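Local coordinates for protein Hen1 (Anabaena variabilis, PDB 3JWH) that methylates the 2'-hydroxyl of the 3'-terminal nucleotide of RNA, probably with S-adenosyl-L-methionine as methyl donor, at residues G20-L25 and L44-K49; S169-W174 and V186-I191. All blocks are in the same frame, centred on the assembly; numbering follows the deposited sequence.

The two contacts illustrate how a Rossmann-like methyltransferase clothes both faces of one sheet. In contact 1, helices 13-27 and 42-49 lie side by side on one face; in contact 2, helix 168-181 lies on the other, meeting strand 184-188 at the sheet margin. They share no element, and their centres are about 20 Å apart. Both are only partly buried, but contact 1 is nearer the centre of the molecule and the bound S-adenosyl-L-homocysteine. Its chemistry is purely aliphatic, branch against branch. Contact 2, farther out, relies on a phenylalanine ring that takes a glutamine chain on one face and a second ring at its edge.

Contact 1: G20-L25 and L44-K49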
loop_
_atom_site.group_PDB
_atom_site.type_symbol
_atom_site.label_atom_id
_atom_site.label_comp_id
_atom_site.label_asym_id
_atom_site.label_seq_id
_atom_site.Cartn_x
_atom_site.Cartn_y
_atom_site.Cartn_z
ATOM N N GLY A 20 -9.542 1.284 -5.761
ATOM C CA GLY A 20 -9.691 1.968 -4.491
ATOM C C GLY A 20 -8.430 2.702 -4.079
ATOM O O GLY A 20 -8.505 3.791 -3.528
ATOM N N VAL A 21 -7.272 2.103 -4.340
ATOM C CA VAL A 21 -5.991 2.716 -3.981
ATOM C C VAL A 21 -5.685 3.891 -4.909
ATOM O O VAL A 21 -5.328 4.976 -4.450
ATOM C CB VAL A 21 -4.834 1.688 -4.059
ATOM C CG1 VAL A 21 -3.518 2.366 -3.769
ATOM C CG2 VAL A 21 -5.064 0.567 -3.072
ATOM N N VAL A 22 -5.843 3.682 -6.214
ATOM C CA VAL A 22 -5.580 4.748 -7.170
ATOM C C VAL A 22 -6.468 5.945 -6.886
ATOM O O VAL A 22 -6.029 7.094 -6.970
ATOM C CB VAL A 22 -5.830 4.279 -8.612
ATOM C CG1 VAL A 22 -5.645 5.428 -9.578
ATOM C CG2 VAL A 22 -4.884 3.151 -8.949
ATOM N N ALA A 23 -7.727 5.660 -6.554
ATOM C CA ALA A 23 -8.697 6.705 -6.245
ATOM C C ALA A 23 -8.253 7.507 -5.018
ATOM O O ALA A 23 -8.334 8.733 -5.001
ATOM C CB ALA A 23 -10.071 6.078 -6.000
ATOM N N ALA A 24 -7.783 6.821 -3.986
ATOM C CA ALA A 24 -7.337 7.534 -2.793
ATOM C C ALA A 24 -6.100 8.396 -3.084
ATOM O O ALA A 24 -5.996 9.518 -2.600
ATOM C CB ALA A 24 -7.048 6.547 -1.664
ATOM N N LEU A 25 -5.168 7.868 -3.875
ATOM C CA LEU A 25 -3.964 8.610 -4.230
ATOM C C LEU A 25 -4.322 9.906 -4.930
ATOM O O LEU A 25 -3.803 10.978 -4.597
ATOM C CB LEU A 25 -3.071 7.772 -5.148
ATOM C CG LEU A 25 -2.340 6.615 -4.459
ATOM C CD1 LEU A 25 -1.623 5.790 -5.480
ATOM C CD2 LEU A 25 -1.350 7.173 -3.428
ATOM N N LEU A 44 1.965 -1.286 -9.483
ATOM C CA LEU A 44 2.993 -0.530 -10.222
ATOM C C LEU A 44 2.634 -0.433 -11.719
ATOM O O LEU A 44 2.880 0.590 -12.350
ATOM C CB LEU A 44 4.384 -1.178 -10.073
ATOM C CG LEU A 44 5.051 -1.336 -8.694
ATOM C CD1 LEU A 44 6.420 -1.950 -8.915
ATOM C CD2 LEU A 44 5.181 0.000 -7.951
ATOM N N LYS A 45 2.057 -1.492 -12.283
ATOM C CA LYS A 45 1.670 -1.485 -13.699
ATOM C C LYS A 45 0.619 -0.412 -13.969
ATOM O O LYS A 45 0.719 0.346 -14.936
ATOM C CB LYS A 45 1.129 -2.857 -14.108
ATOM C CG LYS A 45 0.745 -2.957 -15.576
ATOM C CD LYS A 45 0.581 -4.403 -16.022
ATOM C CE LYS A 45 0.629 -4.510 -17.542
ATOM N NZ LYS A 45 0.599 -5.928 -18.020
ATOM N N ILE A 46 -0.383 -0.342 -13.096
ATOM C CA ILE A 46 -1.450 0.640 -13.219
ATOM C C ILE A 46 -0.971 2.088 -13.050
ATOM O O ILE A 46 -1.436 2.976 -13.747
ATOM C CB ILE A 46 -2.592 0.321 -12.198
ATOM C CG1 ILE A 46 -3.352 -0.925 -12.666
ATOM C CG2 ILE A 46 -3.565 1.497 -12.077
ATOM C CD1 ILE A 46 -4.202 -1.567 -11.595
ATOM N N LEU A 47 -0.037 2.334 -12.132
ATOM C CA LEU A 47 0.470 3.690 -11.928
ATOM C C LEU A 47 1.361 4.176 -13.082
ATOM O O LEU A 47 1.276 5.330 -13.505
ATOM C CB LEU A 47 1.275 3.765 -10.621
ATOM C CG LEU A 47 0.589 3.420 -9.299
ATOM C CD1 LEU A 47 1.541 3.733 -8.144
ATOM C CD2 LEU A 47 -0.710 4.217 -9.154
ATOM N N LEU A 48 2.223 3.296 -13.576
ATOM C CA LEU A 48 3.147 3.635 -14.654
ATOM C C LEU A 48 2.395 3.999 -15.935
ATOM O O LEU A 48 2.790 4.910 -16.668
ATOM C CB LEU A 48 4.076 2.452 -14.940
ATOM C CG LEU A 48 5.592 2.677 -15.089
ATOM C CD1 LEU A 48 6.123 1.675 -16.119
ATOM C CD2 LEU A 48 5.920 4.102 -15.514
ATOM N N LYS A 49 1.315 3.276 -16.199
ATOM C CA LYS A 49 0.493 3.504 -17.385
ATOM C C LYS A 49 -0.252 4.821 -17.301
ATOM O O LYS A 49 -0.541 5.429 -18.317
ATOM C CB LYS A 49 -0.536 2.378 -17.563
ATOM C CG LYS A 49 0.051 1.039 -17.951
ATOM C CD LYS A 49 -1.033 -0.037 -18.045
ATOM C CE LYS A 49 -1.692 -0.274 -16.693
ATOM N NZ LYS A 49 -2.709 -1.363 -16.724
#
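The hydrogen bond from L25 N to V21 O, 3.0 Å long, belongs to the helical turn that carries V22 and L25 on the side facing I46 and L47. No hydrogen bond joins 20-25 to 44-49, so methyl groups do all the bridging. V22 has CG1 anti to its own N (chi1 176°), which leaves CG2 as the branch that reaches over. That methyl meets I46 CG2 at 3.8 Å and has L47 CD2 as a looser neighbour at 4.3 Å. L47 sets out along the flank of its helix, yet its CD2 swings in and lies 4.1 Å from L25 CD1, the two leucine chains crossing at about a right angle.

In the Rossmann-like methyltransferase fold these helices flank the first strand of the sheet in sequence, 32-36, and both L25 and L47 rest on V33 of it. The axes of segments 20-25 and 44-49 approach to 11.2 Å, with a crossing angle of -44°, a separation spanned by branched side chains. The side chain of I46 is about 8 Å from the bound S-adenosyl-L-homocysteine, whose pocket includes G37 and G39 just before helix 42-49. R85 NH1 hydrogen-bonds to L48 O, one residue on from L47.

Contact 2: S169-W174 and V186-I191; sequences SQFQNW and VQFQPI
Helix 168-181 runs beside strand 184-188 with no hydrogen bond between 169-174 and 186-191, the nearest alpha carbons, those of Q172 and F188, being 8.1 Å apart. Side chains fill that interval. Q172 lays its aliphatic part over one face of the F188 ring in a CH-pi contact: CG is 3.5 Å from the ring centroid, only 14° off the normal, and 3.4 Å from F188 CZ. With the chain extended beyond CG (chi2 -179°), the amide continues over the same ring, stacked with its plane 28° from that of the ring, and OE1 lies 3.9 Å from F188 CD2. The contact there is stacking, with no hydrogen bond to the ring. F171 approaches from another direction, bringing its CE2 to the edge of the F188 ring, 4.2 Å from F188 CD1. An alanine at F188 would remove this ring, and the Q172 side chain would probably lose its flat support and turn more freely, with a gap opening beside F171. F188 also touches A175 one turn along the helix, while F171 reaches inward to V138 and A205 on the sheet. Strand 184-188 borders 202-209, with backbone hydrogen bonds between Q187 and V206. The arrangement is that of a helix leading by a tight connection into the edge strand at one side of the seven-stranded sheet, order 3-2-1-4-5-7-6, of class I methyltransferases.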
loop_
_atom_site.group_PDB
_atom_site.type_symbol
_atom_site.label_atom_id
_atom_site.label_comp_id
_atom_site.label_asym_id
_atom_site.label_seq_id
_atom_site.Cartn_x
_atom_site.Cartn_y
_atom_site.Cartn_z
ATOM N N SER A 169 -11.847 -5.135 13.795
ATOM C CA SER A 169 -11.500 -4.550 15.078
ATOM C C SER A 169 -9.987 -4.453 15.213
ATOM O O SER A 169 -9.453 -3.398 15.541
ATOM C CB SER A 169 -12.070 -5.408 16.211
ATOM O OG SER A 169 -11.710 -4.883 17.478
ATOM N N GLN A 170 -9.304 -5.564 14.957
ATOM C CA GLN A 170 -7.856 -5.602 15.045
ATOM C C GLN A 170 -7.206 -4.555 14.142
ATOM O O GLN A 170 -6.329 -3.810 14.585
ATOM C CB GLN A 170 -7.354 -7.002 14.696
ATOM C CG GLN A 170 -7.625 -8.006 15.812
ATOM C CD GLN A 170 -7.326 -9.446 15.429
ATOM O OE1 GLN A 170 -7.352 -10.339 16.284
ATOM N NE2 GLN A 170 -7.048 -9.683 14.150
ATOM N N PHE A 171 -7.648 -4.493 12.891
ATOM C CA PHE A 171 -7.120 -3.540 11.928
ATOM C C PHE A 171 -7.333 -2.098 12.373
ATOM O O PHE A 171 -6.415 -1.275 12.306
ATOM C CB PHE A 171 -7.789 -3.723 10.567
ATOM C CG PHE A 171 -7.237 -2.821 9.497
ATOM C CD1 PHE A 171 -5.889 -2.892 9.133
ATOM C CD2 PHE A 171 -8.056 -1.903 8.857
ATOM C CE1 PHE A 171 -5.377 -2.058 8.142
ATOM C CE2 PHE A 171 -7.553 -1.062 7.862
ATOM C CZ PHE A 171 -6.209 -1.142 7.504
ATOM N N GLN A 172 -8.551 -1.789 12.807
ATOM C CA GLN A 172 -8.862 -0.439 13.245
ATOM C C GLN A 172 -8.162 -0.017 14.533
ATOM O O GLN A 172 -7.853 1.158 14.708
ATOM C CB GLN A 172 -10.381 -0.250 13.346
ATOM C CG GLN A 172 -10.983 0.067 11.981
ATOM C CD GLN A 172 -12.479 0.292 11.989
ATOM O OE1 GLN A 172 -13.001 1.088 12.770
ATOM N NE2 GLN A 172 -13.180 -0.398 11.091
ATOM N N ASN A 173 -7.894 -0.961 15.426
ATOM C CA ASN A 173 -7.191 -0.633 16.662
ATOM C C ASN A 173 -5.729 -0.386 16.301
ATOM O O ASN A 173 -5.075 0.494 16.861
ATOM C CB ASN A 173 -7.257 -1.786 17.672
ATOM C CG ASN A 173 -8.659 -2.031 18.201
ATOM O OD1 ASN A 173 -9.505 -1.124 18.247
ATOM N ND2 ASN A 173 -8.907 -3.268 18.633
ATOM N N TRP A 174 -5.224 -1.189 15.370
ATOM C CA TRP A 174 -3.850 -1.067 14.911
ATOM C C TRP A 174 -3.646 0.327 14.341
ATOM O O TRP A 174 -2.679 1.007 14.691
ATOM C CB TRP A 174 -3.542 -2.095 13.820
ATOM C CG TRP A 174 -2.207 -1.855 13.161
ATOM C CD1 TRP A 174 -0.968 -2.121 13.694
ATOM C CD2 TRP A 174 -1.971 -1.200 11.909
ATOM N NE1 TRP A 174 0.017 -1.660 12.854
ATOM C CE2 TRP A 174 -0.567 -1.087 11.752
ATOM C CE3 TRP A 174 -2.806 -0.693 10.906
ATOM C CZ2 TRP A 174 0.018 -0.480 10.629
ATOM C CZ3 TRP A 174 -2.221 -0.092 9.784
ATOM C CH2 TRP A 174 -0.825 0.011 9.659
ATOM N N VAL A 186 -6.319 9.068 10.708
ATOM C CA VAL A 186 -6.726 8.005 9.808
ATOM C C VAL A 186 -8.207 8.026 9.433
ATOM O O VAL A 186 -9.053 8.467 10.210
ATOM C CB VAL A 186 -6.385 6.640 10.455
ATOM C CG1 VAL A 186 -7.327 6.375 11.631
ATOM C CG2 VAL A 186 -6.440 5.534 9.431
ATOM N N GLN A 187 -8.503 7.554 8.229
ATOM C CA GLN A 187 -9.871 7.457 7.734
ATOM C C GLN A 187 -10.020 6.048 7.176
ATOM O O GLN A 187 -9.137 5.555 6.475
ATOM C CB GLN A 187 -10.132 8.469 6.613
ATOM C CG GLN A 187 -10.540 9.852 7.087
ATOM C CD GLN A 187 -11.819 9.827 7.901
ATOM O OE1 GLN A 187 -12.847 9.307 7.450
ATOM N NE2 GLN A 187 -11.768 10.390 9.110
ATOM N N PHE A 188 -11.117 5.382 7.509
ATOM C CA PHE A 188 -11.341 4.041 6.999
ATOM C C PHE A 188 -12.287 4.095 5.814
ATOM O O PHE A 188 -13.203 4.912 5.774
ATOM C CB PHE A 188 -11.871 3.149 8.109
ATOM C CG PHE A 188 -10.928 3.027 9.262
ATOM C CD1 PHE A 188 -9.759 2.280 9.146
ATOM C CD2 PHE A 188 -11.183 3.694 10.458
ATOM C CE1 PHE A 188 -8.861 2.203 10.207
ATOM C CE2 PHE A 188 -10.297 3.623 11.514
ATOM C CZ PHE A 188 -9.131 2.876 11.391
ATOM N N GLN A 189 -12.031 3.240 4.832
ATOM C CA GLN A 189 -12.826 3.195 3.614
ATOM C C GLN A 189 -12.806 1.792 3.027
ATOM O O GLN A 189 -11.945 1.474 2.210
ATOM C CB GLN A 189 -12.247 4.169 2.584
ATOM C CG GLN A 189 -12.304 5.639 2.985
ATOM C CD GLN A 189 -11.271 6.495 2.259
ATOM O OE1 GLN A 189 -11.067 6.361 1.048
ATOM N NE2 GLN A 189 -10.616 7.388 3.003
ATOM N N PRO A 190 -13.748 0.928 3.435
ATOM C CA PRO A 190 -13.757 -0.432 2.884
ATOM C C PRO A 190 -13.906 -0.367 1.366
ATOM O O PRO A 190 -14.547 0.543 0.842
ATOM C CB PRO A 190 -14.964 -1.074 3.571
ATOM C CG PRO A 190 -15.887 0.083 3.770
ATOM C CD PRO A 190 -14.940 1.159 4.270
ATOM N N ILE A 191 -13.305 -1.314 0.654
ATOM C CA ILE A 191 -13.396 -1.293 -0.796
ATOM C C ILE A 191 -14.320 -2.367 -1.364
ATOM O O ILE A 191 -14.867 -2.203 -2.454
ATOM C CB ILE A 191 -11.987 -1.399 -1.443
ATOM C CG1 ILE A 191 -11.379 -2.780 -1.208
ATOM C CG2 ILE A 191 -11.075 -0.328 -0.861
ATOM C CD1 ILE A 191 -11.856 -3.846 -2.186
#